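Local coordinates for protein tyrosine--tRNA ligase (Archaeoglobus fulgidus, PDB 2CYB) that probably catalyses the two-step attachment of tyrosine to its cognate tRNA, activating the amino acid with ATP to tyrosyl-AMP before transfer to the acceptor end, at residues P33-G38 / V171-G176; R8-N13 / Q60-E65; E15-E20 / V200-P205; Y158-A163 / H184-E189. One frame throughout, in Å; residues are numbered along the deposited sequence.

Interaction 1: residues P33-G38 / V171-G176; sequences PRAYVG and VDLAVG. With TYR (tyrosine), chain C.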
loop_
_atom_site.group_PDB
_atom_site.type_symbol
_atom_site.label_atom_id
_atom_site.label_comp_id
_atom_site.label_asym_id
_atom_site.label_seq_id
_atom_site.Cartn_x
_atom_site.Cartn_y
_atom_site.Cartn_z
ATOM N N PRO A 33 -12.512 27.159 12.713
ATOM C CA PRO A 33 -11.752 25.913 12.858
ATOM C C PRO A 33 -12.573 24.689 12.463
ATOM O O PRO A 33 -13.779 24.629 12.709
ATOM C CB PRO A 33 -11.387 25.897 14.343
ATOM C CG PRO A 33 -11.479 27.343 14.755
ATOM C CD PRO A 33 -12.708 27.792 14.026
ATOM N N ARG A 34 -11.911 23.710 11.856
ATOM C CA ARG A 34 -12.586 22.492 11.434
ATOM C C ARG A 34 -11.982 21.273 12.133
ATOM O O ARG A 34 -10.758 21.113 12.188
ATOM C CB ARG A 34 -12.468 22.327 9.916
ATOM C CG ARG A 34 -13.246 21.153 9.349
ATOM C CD ARG A 34 -13.119 21.104 7.836
ATOM N NE ARG A 34 -13.722 22.274 7.203
ATOM C CZ ARG A 34 -13.774 22.483 5.891
ATOM N NH1 ARG A 34 -13.254 21.597 5.047
ATOM N NH2 ARG A 34 -14.353 23.580 5.421
ATOM N N ALA A 35 -12.853 20.432 12.681
ATOM C CA ALA A 35 -12.431 19.216 13.363
ATOM C C ALA A 35 -13.202 18.037 12.781
ATOM O O ALA A 35 -14.275 18.207 12.201
ATOM C CB ALA A 35 -12.705 19.325 14.857
ATOM N N TYR A 36 -12.646 16.839 12.924
ATOM C CA TYR A 36 -13.316 15.647 12.429
ATOM C C TYR A 36 -12.903 14.433 13.235
ATOM O O TYR A 36 -11.974 14.484 14.035
ATOM C CB TYR A 36 -12.961 15.369 10.947
ATOM C CG TYR A 36 -11.809 14.382 10.711
ATOM C CD1 TYR A 36 -11.979 13.267 9.878
ATOM C CD2 TYR A 36 -10.554 14.579 11.292
ATOM C CE1 TYR A 36 -10.927 12.377 9.628
ATOM C CE2 TYR A 36 -9.494 13.697 11.053
ATOM C CZ TYR A 36 -9.689 12.602 10.218
ATOM O OH TYR A 36 -8.637 11.751 9.963
ATOM N N VAL A 37 -13.626 13.352 12.998
ATOM C CA VAL A 37 -13.326 12.055 13.572
ATOM C C VAL A 37 -13.696 11.133 12.429
ATOM O O VAL A 37 -14.663 11.383 11.696
ATOM C CB VAL A 37 -14.190 11.673 14.801
ATOM C CG1 VAL A 37 -13.801 10.250 15.255
ATOM C CG2 VAL A 37 -13.962 12.649 15.951
ATOM N N GLY A 38 -12.908 10.085 12.252
ATOM C CA GLY A 38 -13.206 9.136 11.202
ATOM C C GLY A 38 -13.626 7.844 11.853
ATOM O O GLY A 38 -13.123 7.497 12.921
ATOM N N VAL A 171 -9.000 19.635 7.505
ATOM C CA VAL A 171 -9.143 19.560 8.950
ATOM C C VAL A 171 -8.025 20.266 9.711
ATOM O O VAL A 171 -6.848 20.142 9.373
ATOM C CB VAL A 171 -9.238 18.071 9.383
ATOM C CG1 VAL A 171 -9.078 17.927 10.890
ATOM C CG2 VAL A 171 -10.570 17.509 8.934
ATOM N N ASP A 172 -8.408 21.025 10.736
ATOM C CA ASP A 172 -7.453 21.748 11.568
ATOM C C ASP A 172 -7.184 20.969 12.846
ATOM O O ASP A 172 -6.077 21.006 13.387
ATOM C CB ASP A 172 -8.001 23.133 11.927
ATOM C CG ASP A 172 -8.258 23.980 10.705
ATOM O OD1 ASP A 172 -9.429 24.350 10.459
ATOM O OD2 ASP A 172 -7.280 24.263 9.983
ATOM N N LEU A 173 -8.210 20.268 13.320
ATOM C CA LEU A 173 -8.118 19.480 14.543
ATOM C C LEU A 173 -8.570 18.040 14.314
ATOM O O LEU A 173 -9.740 17.782 14.027
ATOM C CB LEU A 173 -8.979 20.116 15.642
ATOM C CG LEU A 173 -9.048 19.366 16.979
ATOM C CD1 LEU A 173 -7.688 19.385 17.650
ATOM C CD2 LEU A 173 -10.093 20.008 17.877
ATOM N N ALA A 174 -7.633 17.105 14.435
ATOM C CA ALA A 174 -7.943 15.684 14.265
ATOM C C ALA A 174 -8.306 15.123 15.640
ATOM O O ALA A 174 -7.493 15.154 16.555
ATOM C CB ALA A 174 -6.731 14.943 13.707
ATOM N N VAL A 175 -9.520 14.610 15.772
ATOM C CA VAL A 175 -9.976 14.043 17.034
ATOM C C VAL A 175 -10.036 12.517 16.927
ATOM O O VAL A 175 -10.480 11.976 15.916
ATOM C CB VAL A 175 -11.390 14.559 17.401
ATOM C CG1 VAL A 175 -11.839 13.948 18.716
ATOM C CG2 VAL A 175 -11.387 16.084 17.501
ATOM N N GLY A 176 -9.583 11.827 17.969
ATOM C CA GLY A 176 -9.639 10.377 17.951
ATOM C C GLY A 176 -9.200 9.793 19.274
ATOM O O GLY A 176 -8.683 10.510 20.133
HETATM N N TYR C . -8.416 4.634 12.500
HETATM C CA TYR C . -9.744 4.989 13.059
HETATM C C TYR C . -10.223 3.931 14.050
HETATM O O TYR C . -11.326 4.103 14.594
HETATM C CB TYR C . -10.749 5.154 11.914
HETATM C CG TYR C . -10.357 6.282 10.990
HETATM C CD1 TYR C . -10.171 6.070 9.623
HETATM C CD2 TYR C . -10.167 7.574 11.496
HETATM C CE1 TYR C . -9.807 7.130 8.774
HETATM C CE2 TYR C . -9.807 8.625 10.671
HETATM C CZ TYR C . -9.630 8.401 9.311
HETATM O OH TYR C . -9.294 9.459 8.504
HETATM O OXT TYR C . -9.481 2.953 14.281
HETATM O O HOH W 1 -10.322 10.216 13.845
#

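Interaction 2: residues R8-N13 / Q60-E65; sequences RLITRN and QEAGFE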
loop_
_atom_site.group_PDB
_atom_site.type_symbol
_atom_site.label_atom_id
_atom_site.label_comp_id
_atom_site.label_asym_id
_atom_site.label_seq_id
_atom_site.Cartn_x
_atom_site.Cartn_y
_atom_site.Cartn_z
ATOM N N ARG A 8 -11.749 25.172 27.780
ATOM C CA ARG A 8 -12.113 24.262 28.866
ATOM C C ARG A 8 -13.046 23.169 28.355
ATOM O O ARG A 8 -12.885 21.992 28.682
ATOM C CB ARG A 8 -12.809 25.030 29.997
ATOM C CG ARG A 8 -11.991 26.172 30.582
ATOM C CD ARG A 8 -10.951 25.689 31.586
ATOM N NE ARG A 8 -11.547 25.354 32.879
ATOM C CZ ARG A 8 -12.160 26.229 33.673
ATOM N NH1 ARG A 8 -12.264 27.501 33.312
ATOM N NH2 ARG A 8 -12.669 25.832 34.833
ATOM N N LEU A 9 -14.026 23.575 27.554
ATOM C CA LEU A 9 -15.004 22.655 26.987
ATOM C C LEU A 9 -14.359 21.700 25.981
ATOM O O LEU A 9 -14.631 20.491 25.988
ATOM C CB LEU A 9 -16.121 23.451 26.305
ATOM C CG LEU A 9 -17.149 22.681 25.474
ATOM C CD1 LEU A 9 -17.853 21.638 26.335
ATOM C CD2 LEU A 9 -18.149 23.660 24.884
ATOM N N ILE A 10 -13.503 22.245 25.124
ATOM C CA ILE A 10 -12.825 21.444 24.109
ATOM C C ILE A 10 -11.951 20.376 24.739
ATOM O O ILE A 10 -11.942 19.229 24.298
ATOM C CB ILE A 10 -11.930 22.320 23.188
ATOM C CG1 ILE A 10 -12.800 23.222 22.311
ATOM C CG2 ILE A 10 -11.062 21.427 22.303
ATOM C CD1 ILE A 10 -12.012 24.202 21.475
ATOM N N THR A 11 -11.228 20.741 25.785
ATOM C CA THR A 11 -10.335 19.782 26.411
ATOM C C THR A 11 -10.972 18.918 27.482
ATOM O O THR A 11 -10.310 18.040 28.035
ATOM C CB THR A 11 -9.121 20.487 27.009
ATOM O OG1 THR A 11 -9.558 21.468 27.955
ATOM C CG2 THR A 11 -8.330 21.173 25.915
ATOM N N ARG A 12 -12.245 19.160 27.775
ATOM C CA ARG A 12 -12.939 18.377 28.795
ATOM C C ARG A 12 -12.910 16.901 28.428
ATOM O O ARG A 12 -13.266 16.518 27.307
ATOM C CB ARG A 12 -14.397 18.826 28.935
ATOM C CG ARG A 12 -15.186 18.034 29.989
ATOM C CD ARG A 12 -16.606 18.576 30.159
ATOM N NE ARG A 12 -17.443 18.352 28.982
ATOM C CZ ARG A 12 -18.644 18.895 28.806
ATOM N NH1 ARG A 12 -19.347 18.637 27.706
ATOM N NH2 ARG A 12 -19.145 19.708 29.727
ATOM N N ASN A 13 -12.476 16.086 29.380
ATOM C CA ASN A 13 -12.400 14.648 29.194
ATOM C C ASN A 13 -11.443 14.204 28.096
ATOM O O ASN A 13 -11.526 13.077 27.614
ATOM C CB ASN A 13 -13.792 14.081 28.926
ATOM C CG ASN A 13 -14.669 14.090 30.172
ATOM O OD1 ASN A 13 -14.161 14.086 31.294
ATOM N ND2 ASN A 13 -15.977 14.087 29.979
ATOM N N GLN A 60 -18.447 21.450 18.397
ATOM C CA GLN A 60 -19.448 22.182 17.629
ATOM C C GLN A 60 -20.037 23.287 18.516
ATOM O O GLN A 60 -20.344 24.387 18.048
ATOM C CB GLN A 60 -20.536 21.210 17.164
ATOM C CG GLN A 60 -21.516 21.765 16.144
ATOM C CD GLN A 60 -22.526 22.707 16.761
ATOM O OE1 GLN A 60 -23.187 22.361 17.737
ATOM N NE2 GLN A 60 -22.656 23.901 16.190
ATOM N N GLU A 61 -20.174 22.991 19.805
ATOM C CA GLU A 61 -20.709 23.961 20.754
ATOM C C GLU A 61 -19.700 25.082 20.967
ATOM O O GLU A 61 -20.072 26.208 21.300
ATOM C CB GLU A 61 -21.017 23.284 22.094
ATOM C CG GLU A 61 -21.537 24.234 23.154
ATOM C CD GLU A 61 -21.866 23.533 24.457
ATOM O OE1 GLU A 61 -22.259 24.227 25.421
ATOM O OE2 GLU A 61 -21.734 22.291 24.517
ATOM N N ALA A 62 -18.422 24.767 20.777
ATOM C CA ALA A 62 -17.360 25.747 20.942
ATOM C C ALA A 62 -17.078 26.513 19.647
ATOM O O ALA A 62 -16.087 27.232 19.557
ATOM C CB ALA A 62 -16.089 25.068 21.438
ATOM N N GLY A 63 -17.932 26.336 18.642
ATOM C CA GLY A 63 -17.749 27.064 17.396
ATOM C C GLY A 63 -17.061 26.394 16.218
ATOM O O GLY A 63 -16.935 27.008 15.157
ATOM N N PHE A 64 -16.614 25.152 16.386
ATOM C CA PHE A 64 -15.937 24.431 15.306
ATOM C C PHE A 64 -16.890 23.926 14.238
ATOM O O PHE A 64 -18.073 23.700 14.499
ATOM C CB PHE A 64 -15.193 23.201 15.842
ATOM C CG PHE A 64 -13.834 23.487 16.390
ATOM C CD1 PHE A 64 -13.671 24.262 17.531
ATOM C CD2 PHE A 64 -12.703 22.942 15.782
ATOM C CE1 PHE A 64 -12.406 24.490 18.061
ATOM C CE2 PHE A 64 -11.433 23.162 16.303
ATOM C CZ PHE A 64 -11.283 23.940 17.450
ATOM N N GLU A 65 -16.346 23.752 13.034
ATOM C CA GLU A 65 -17.076 23.191 11.900
ATOM C C GLU A 65 -16.801 21.707 12.126
ATOM O O GLU A 65 -15.672 21.349 12.452
ATOM C CB GLU A 65 -16.436 23.599 10.565
ATOM C CG GLU A 65 -16.559 25.066 10.182
ATOM C CD GLU A 65 -15.960 25.362 8.809
ATOM O OE1 GLU A 65 -16.170 26.477 8.294
ATOM O OE2 GLU A 65 -15.273 24.483 8.242
#

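Interaction 3: residues E15-E20 / V200-P205; sequences EEVVTE and VCLHTP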
loop_
_atom_site.group_PDB
_atom_site.type_symbol
_atom_site.label_atom_id
_atom_site.label_comp_id
_atom_site.label_asym_id
_atom_site.label_seq_id
_atom_site.Cartn_x
_atom_site.Cartn_y
_atom_site.Cartn_z
ATOM N N GLU A 15 -7.725 13.167 26.928
ATOM C CA GLU A 15 -6.555 12.624 27.597
ATOM C C GLU A 15 -5.300 13.394 27.206
ATOM O O GLU A 15 -4.371 13.545 28.002
ATOM C CB GLU A 15 -6.381 11.145 27.247
ATOM C CG GLU A 15 -5.121 10.526 27.832
ATOM C CD GLU A 15 -5.043 9.030 27.619
ATOM O OE1 GLU A 15 -3.975 8.446 27.902
ATOM O OE2 GLU A 15 -6.048 8.437 27.172
ATOM N N GLU A 16 -5.277 13.894 25.979
ATOM C CA GLU A 16 -4.117 14.621 25.494
ATOM C C GLU A 16 -4.482 15.570 24.369
ATOM O O GLU A 16 -5.428 15.327 23.618
ATOM C CB GLU A 16 -3.064 13.625 24.998
ATOM C CG GLU A 16 -1.875 14.250 24.289
ATOM C CD GLU A 16 -0.976 13.216 23.633
ATOM O OE1 GLU A 16 -1.464 12.461 22.761
ATOM O OE2 GLU A 16 0.221 13.160 23.989
ATOM N N VAL A 17 -3.738 16.667 24.276
ATOM C CA VAL A 17 -3.940 17.640 23.214
ATOM C C VAL A 17 -2.556 17.946 22.650
ATOM O O VAL A 17 -1.633 18.291 23.391
ATOM C CB VAL A 17 -4.584 18.942 23.723
ATOM C CG1 VAL A 17 -4.698 19.933 22.573
ATOM C CG2 VAL A 17 -5.961 18.651 24.309
ATOM N N VAL A 18 -2.414 17.790 21.341
ATOM C CA VAL A 18 -1.148 18.035 20.665
ATOM C C VAL A 18 -1.306 19.145 19.628
ATOM O O VAL A 18 -1.730 18.884 18.507
ATOM C CB VAL A 18 -0.657 16.762 19.949
ATOM C CG1 VAL A 18 0.691 17.013 19.301
ATOM C CG2 VAL A 18 -0.581 15.607 20.941
ATOM N N THR A 19 -0.994 20.384 20.000
ATOM C CA THR A 19 -0.515 20.729 21.336
ATOM C C THR A 19 -1.475 21.768 21.907
ATOM O O THR A 19 -2.273 22.352 21.170
ATOM C CB THR A 19 0.906 21.343 21.289
ATOM O OG1 THR A 19 0.875 22.561 20.535
ATOM C CG2 THR A 19 1.887 20.382 20.633
ATOM N N GLU A 20 -1.408 21.989 23.216
ATOM C CA GLU A 20 -2.273 22.969 23.870
ATOM C C GLU A 20 -2.148 24.357 23.223
ATOM O O GLU A 20 -3.147 24.988 22.864
ATOM C CB GLU A 20 -1.918 23.069 25.359
ATOM C CG GLU A 20 -2.284 21.849 26.196
ATOM C CD GLU A 20 -3.766 21.781 26.523
ATOM O OE1 GLU A 20 -4.293 22.749 27.112
ATOM O OE2 GLU A 20 -4.404 20.758 26.199
ATOM N N VAL A 200 -3.553 19.799 14.509
ATOM C CA VAL A 200 -3.612 19.837 15.958
ATOM C C VAL A 200 -4.388 18.550 16.233
ATOM O O VAL A 200 -5.306 18.208 15.479
ATOM C CB VAL A 200 -4.435 21.040 16.455
ATOM C CG1 VAL A 200 -4.414 21.093 17.973
ATOM C CG2 VAL A 200 -3.886 22.334 15.853
ATOM N N CYS A 201 -4.018 17.827 17.283
ATOM C CA CYS A 201 -4.699 16.580 17.607
ATOM C C CYS A 201 -5.266 16.572 19.026
ATOM O O CYS A 201 -4.627 17.050 19.967
ATOM C CB CYS A 201 -3.735 15.407 17.435
ATOM S SG CYS A 201 -2.977 15.348 15.788
ATOM N N LEU A 202 -6.476 16.038 19.164
ATOM C CA LEU A 202 -7.131 15.931 20.465
ATOM C C LEU A 202 -7.448 14.455 20.663
ATOM O O LEU A 202 -8.186 13.861 19.882
ATOM C CB LEU A 202 -8.421 16.755 20.490
ATOM C CG LEU A 202 -9.154 16.797 21.840
ATOM C CD1 LEU A 202 -10.034 18.028 21.903
ATOM C CD2 LEU A 202 -9.980 15.531 22.034
ATOM N N HIS A 203 -6.887 13.859 21.706
ATOM C CA HIS A 203 -7.104 12.442 21.952
ATOM C C HIS A 203 -7.977 12.146 23.160
ATOM O O HIS A 203 -7.808 12.732 24.226
ATOM C CB HIS A 203 -5.760 11.747 22.113
ATOM C CG HIS A 203 -4.884 11.851 20.902
ATOM N ND1 HIS A 203 -3.521 12.041 20.982
ATOM C CD2 HIS A 203 -5.178 11.778 19.584
ATOM C CE1 HIS A 203 -3.013 12.081 19.763
ATOM N NE2 HIS A 203 -3.997 11.925 18.897
ATOM N N THR A 204 -8.915 11.226 22.979
ATOM C CA THR A 204 -9.806 10.829 24.061
ATOM C C THR A 204 -9.268 9.530 24.651
ATOM O O THR A 204 -8.579 8.764 23.978
ATOM C CB THR A 204 -11.227 10.598 23.543
ATOM O OG1 THR A 204 -11.191 9.659 22.461
ATOM C CG2 THR A 204 -11.830 11.903 23.048
ATOM N N PRO A 205 -9.558 9.271 25.930
ATOM C CA PRO A 205 -9.058 8.031 26.526
ATOM C C PRO A 205 -9.762 6.806 25.957
ATOM O O PRO A 205 -10.859 6.908 25.410
ATOM C CB PRO A 205 -9.340 8.228 28.017
ATOM C CG PRO A 205 -10.560 9.098 28.020
ATOM C CD PRO A 205 -10.272 10.095 26.922
#

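Interaction 4: residues Y158-A163 / H184-E189; sequences YPLMQA and HMLARE. With TYR (tyrosine), chain C.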
loop_
_atom_site.group_PDB
_atom_site.type_symbol
_atom_site.label_atom_id
_atom_site.label_comp_id
_atom_site.label_asym_id
_atom_site.label_seq_id
_atom_site.Cartn_x
_atom_site.Cartn_y
_atom_site.Cartn_z
ATOM N N TYR A 158 -3.371 1.794 5.064
ATOM C CA TYR A 158 -4.369 2.391 5.964
ATOM C C TYR A 158 -3.925 3.665 6.724
ATOM O O TYR A 158 -4.590 4.700 6.641
ATOM C CB TYR A 158 -4.830 1.286 6.939
ATOM C CG TYR A 158 -5.928 1.618 7.924
ATOM C CD1 TYR A 158 -7.144 0.918 7.909
ATOM C CD2 TYR A 158 -5.730 2.570 8.922
ATOM C CE1 TYR A 158 -8.125 1.158 8.875
ATOM C CE2 TYR A 158 -6.696 2.816 9.884
ATOM C CZ TYR A 158 -7.887 2.116 9.858
ATOM O OH TYR A 158 -8.842 2.400 10.804
ATOM N N PRO A 159 -2.794 3.618 7.459
ATOM C CA PRO A 159 -2.364 4.820 8.191
ATOM C C PRO A 159 -2.025 6.009 7.307
ATOM O O PRO A 159 -2.287 7.150 7.669
ATOM C CB PRO A 159 -1.154 4.330 8.995
ATOM C CG PRO A 159 -0.578 3.259 8.094
ATOM C CD PRO A 159 -1.822 2.523 7.629
ATOM N N LEU A 160 -1.441 5.741 6.149
ATOM C CA LEU A 160 -1.093 6.810 5.227
ATOM C C LEU A 160 -2.357 7.540 4.777
ATOM O O LEU A 160 -2.389 8.770 4.703
ATOM C CB LEU A 160 -0.373 6.240 4.005
ATOM C CG LEU A 160 0.787 5.283 4.289
ATOM C CD1 LEU A 160 1.431 4.885 2.966
ATOM C CD2 LEU A 160 1.804 5.943 5.212
ATOM N N MET A 161 -3.398 6.771 4.483
ATOM C CA MET A 161 -4.655 7.336 4.033
ATOM C C MET A 161 -5.344 8.112 5.135
ATOM O O MET A 161 -5.974 9.123 4.867
ATOM C CB MET A 161 -5.571 6.236 3.501
ATOM C CG MET A 161 -5.164 5.743 2.120
ATOM S SD MET A 161 -6.283 4.466 1.526
ATOM C CE MET A 161 -7.874 5.323 1.571
ATOM N N GLN A 162 -5.242 7.633 6.371
ATOM C CA GLN A 162 -5.854 8.345 7.485
ATOM C C GLN A 162 -5.195 9.712 7.625
ATOM O O GLN A 162 -5.877 10.723 7.794
ATOM C CB GLN A 162 -5.692 7.567 8.792
ATOM C CG GLN A 162 -6.355 8.258 9.972
ATOM C CD GLN A 162 -6.516 7.336 11.161
ATOM O OE1 GLN A 162 -6.641 6.120 11.002
ATOM N NE2 GLN A 162 -6.541 7.910 12.359
ATOM N N ALA A 163 -3.868 9.738 7.545
ATOM C CA ALA A 163 -3.128 10.991 7.649
ATOM C C ALA A 163 -3.554 11.920 6.517
ATOM O O ALA A 163 -3.773 13.110 6.737
ATOM C CB ALA A 163 -1.628 10.730 7.585
ATOM N N HIS A 184 -1.540 9.817 14.126
ATOM C CA HIS A 184 -1.561 11.270 14.135
ATOM C C HIS A 184 -0.155 11.857 14.157
ATOM O O HIS A 184 0.088 12.899 13.550
ATOM C CB HIS A 184 -2.382 11.794 15.316
ATOM C CG HIS A 184 -3.858 11.660 15.120
ATOM N ND1 HIS A 184 -4.771 11.943 16.113
ATOM C CD2 HIS A 184 -4.581 11.289 14.036
ATOM C CE1 HIS A 184 -5.994 11.750 15.648
ATOM N NE2 HIS A 184 -5.907 11.354 14.391
ATOM N N MET A 185 0.782 11.210 14.841
ATOM C CA MET A 185 2.139 11.752 14.845
ATOM C C MET A 185 2.735 11.607 13.447
ATOM O O MET A 185 3.467 12.485 12.974
ATOM C CB MET A 185 3.017 11.039 15.874
ATOM C CG MET A 185 2.583 11.268 17.321
ATOM S SD MET A 185 2.439 13.028 17.768
ATOM C CE MET A 185 0.664 13.282 17.582
ATOM N N LEU A 186 2.421 10.498 12.784
ATOM C CA LEU A 186 2.917 10.277 11.434
ATOM C C LEU A 186 2.383 11.393 10.531
ATOM O O LEU A 186 3.099 11.907 9.674
ATOM C CB LEU A 186 2.457 8.902 10.928
ATOM C CG LEU A 186 2.686 8.518 9.461
ATOM C CD1 LEU A 186 4.156 8.619 9.109
ATOM C CD2 LEU A 186 2.193 7.097 9.237
ATOM N N ALA A 187 1.123 11.769 10.732
ATOM C CA ALA A 187 0.511 12.833 9.943
ATOM C C ALA A 187 1.246 14.151 10.191
ATOM O O ALA A 187 1.631 14.851 9.247
ATOM C CB ALA A 187 -0.963 12.980 10.312
ATOM N N ARG A 188 1.451 14.483 11.463
ATOM C CA ARG A 188 2.142 15.722 11.826
ATOM C C ARG A 188 3.544 15.804 11.217
ATOM O O ARG A 188 4.000 16.880 10.830
ATOM C CB ARG A 188 2.248 15.853 13.359
ATOM C CG ARG A 188 0.924 16.168 14.062
ATOM C CD ARG A 188 1.085 16.179 15.584
ATOM N NE ARG A 188 2.027 17.198 16.063
ATOM C CZ ARG A 188 1.732 18.485 16.241
ATOM N NH1 ARG A 188 0.516 18.944 15.982
ATOM N NH2 ARG A 188 2.658 19.318 16.695
ATOM N N GLU A 189 4.217 14.666 11.119
ATOM C CA GLU A 189 5.570 14.629 10.584
ATOM C C GLU A 189 5.651 14.577 9.054
ATOM O O GLU A 189 6.512 15.223 8.453
ATOM C CB GLU A 189 6.325 13.437 11.182
ATOM C CG GLU A 189 7.788 13.354 10.795
ATOM C CD GLU A 189 8.501 12.188 11.452
ATOM O OE1 GLU A 189 8.504 12.114 12.698
ATOM O OE2 GLU A 189 9.064 11.343 10.724
HETATM N N TYR C . -8.416 4.634 12.500
HETATM C CA TYR C . -9.744 4.989 13.059
HETATM C C TYR C . -10.223 3.931 14.050
HETATM O O TYR C . -11.326 4.103 14.594
HETATM C CB TYR C . -10.749 5.154 11.914
HETATM C CG TYR C . -10.357 6.282 10.990
HETATM C CD1 TYR C . -10.171 6.070 9.623
HETATM C CD2 TYR C . -10.167 7.574 11.496
HETATM C CE1 TYR C . -9.807 7.130 8.774
HETATM C CE2 TYR C . -9.807 8.625 10.671
HETATM C CZ TYR C . -9.630 8.401 9.311
HETATM O OH TYR C . -9.294 9.459 8.504
HETATM O OXT TYR C . -9.481 2.953 14.281
HETATM O O HOH W 2 -7.796 10.666 12.447
#

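Interaction 1: residues P33-G38 / V171-G176
The carbonyl oxygen of Arg34 is gripped by two successive amides: Asp172 N, 2.8 Å from Arg34 O, is tilted out of the carbonyl plane, while Leu173 N approaches within it. Asp172, CG beside its own backbone N (chi1 -61°), returns a bond, OD1 taking Arg34 N at 2.9 Å through its anti lone pair; the same oxygen forms a salt bridge with Lys30, and the Arg34 guanidinium pairs with Glu65. Tyr36 N binds Leu173 O and Val175 N binds Tyr36 O, 3.0 Å apart, and a water bridges Gly38 N and Val175 O. The side chains of Tyr36 and Val171 cross at about a right angle, Val171 CG1 3.7 Å from Tyr36 CD2, while Ala174 CB meets the ring edge. Tyr36 OH is 2.8 Å from OH of the bound tyrosine, that ligand oxygen lying in the Tyr36 ring plane. Parallel strands 34-39 and 173-177 thus form the centre of a Rossmann-fold sheet, with the class I synthetase amino-acid pocket at their C-terminal ends.

Interaction 2: residues R8-N13 / Q60-E65
Leu9 and Ile10 make an apolar, partly buried contact with Glu61, Ala62 and Phe64, where the last turn of helix 3-11 meets the C-terminal end of helix 47-61 and the turn into strand 65-70. That turn is a Schellman motif in the Rossmann-fold domain: Gly63, at positive phi (98°), is its C-prime residue, Gly63 N bonding to Gln60 O and Phe64 N to Leu59 O. A CB at Gly63 would collide with the carbonyl oxygen of Ala62. Ala62 and Phe64, on either side of Gly63, both point toward 8-13. No hydrogen bond joins the two segments, and the fit is one of methyl groups against a carbon chain and an aromatic ring. Leu9 CD2 lies across the extended side chain of Glu61, 3.7 Å from Glu61 CD, the two side chains crossing at about a right angle. The other branch, Leu9 CD1, sits over one face of the Arg12 guanidinium, off toward its rim; Arg12 NH1 is held by a salt bridge to Asp58. Leu23 and Ile27 of helix 20-28 also pack on Ile10. Ile10 CG1 is 3.9 Å from Ala62 CB. With CD1 anti to CA (chi2 175°), the chain stretches past that methyl, and Ile10 CD1 comes 3.4 Å from Phe64 CE1, with Phe64 CZ next at 4.1 Å.

Interaction 3: residues E15-E20 / V200-P205
Glu16, with CG anti to its backbone N (chi1 172°), and His203 lie side by side, pointing the same way, and His203 ND1 donates to Glu16 OE1 at 2.8 Å. The oxygen is in the plane of the imidazole and offers its anti lone pair, although carboxylate and ring are turned 50° apart. Along the antiparallel backbones His203 N bonds to Glu16 O, and Val18 N meets Cys201 O at 2.7 Å in a nearly straight bond (175°). His203 O accepts both Glu15 N, at 2.7 Å, and Glu16 N, at 3.3 Å, in a classic beta bulge. Arg181 forms a salt bridge with Glu16 OE1, and His203 NE2 bonds to His184 ND1, which fixes both nitrogens of the ring. An alanine in place of His203 would probably leave Glu16 OE1 and His184 ND1 without the imidazole they share and open a gap between strand 200-204 and helix 181-190. Val18 packs CB to CB with Cys201 on the same face, covered by helix 181-190. On the opposite face Leu202 meets Ile10 of helix 3-11 and Lys55 of helix 47-61; strand 16-18 forms one edge of the sheet within this chain, antiparallel to 200-204.

Interaction 4: residues Y158-A163 / H184-E189
Helix segments 158-163 and 184-189 cross at -61° with their axes 9.0 Å apart, and the backbones come nearest at Ala163 and Ala187. The small residues permit this: Ala163 CB and Ala187 CB touch at 3.6 Å. Leu186 points toward 158-163, its CD2 4.2 Å from Leu160 CD2 and also against Pro159 CB; Leu160 packs in addition on Val153 of the second subunit of the homodimer. Both helices flank the Rossmann-fold sheet, helix 154-168 running into strand 173-177 and helix 181-190 following it, and the first carries part of the tyrosine pocket. Tyr158 OH and Gln162 OE1 each accept a hydrogen bond from the ammonium N of the bound tyrosine, Tyr158 OH at 2.8 Å from that N. The ammonium lies at the edge of the Tyr158 ring, in its plane. Gln162 CG is anti to its backbone N (chi1 -178°) and comes 3.3 Å from CZ of the ligand ring. A water lying in the ring plane of His184, whose ND1 is held by His203, links Gln162 NE2, 3.0 Å away, to His184 NE2, while Gln180 OE1 takes a further bond from Gln162 NE2. An alanine at Gln162 would probably leave the ligand ammonium without one acceptor and the water without its link to this helix.

Interactions 1 and 3 share one mixed sheet: strands 173-177 and 200-204 are neighbours in it, and the two centres lie about 11 Å apart. Interaction 2 sits beside both, its Phe64 packing on Pro33 and Ala35 and its Ile10 on Leu202. Interaction 4 lies about 23 Å from interaction 2, centre to centre, without touching it, but reaches interaction 3 through His184 and His203 and shares the bound tyrosine with interaction 1. Along the chain 8-13, 15-20, 33-38 and 60-65 come first, then 158-163, 171-176, 184-189 and 200-205; 15-20 and 33-38 thus find their partners more than 130 residues later. The N-terminal elements are thereby joined to the sheet and helices that build the amino-acid site.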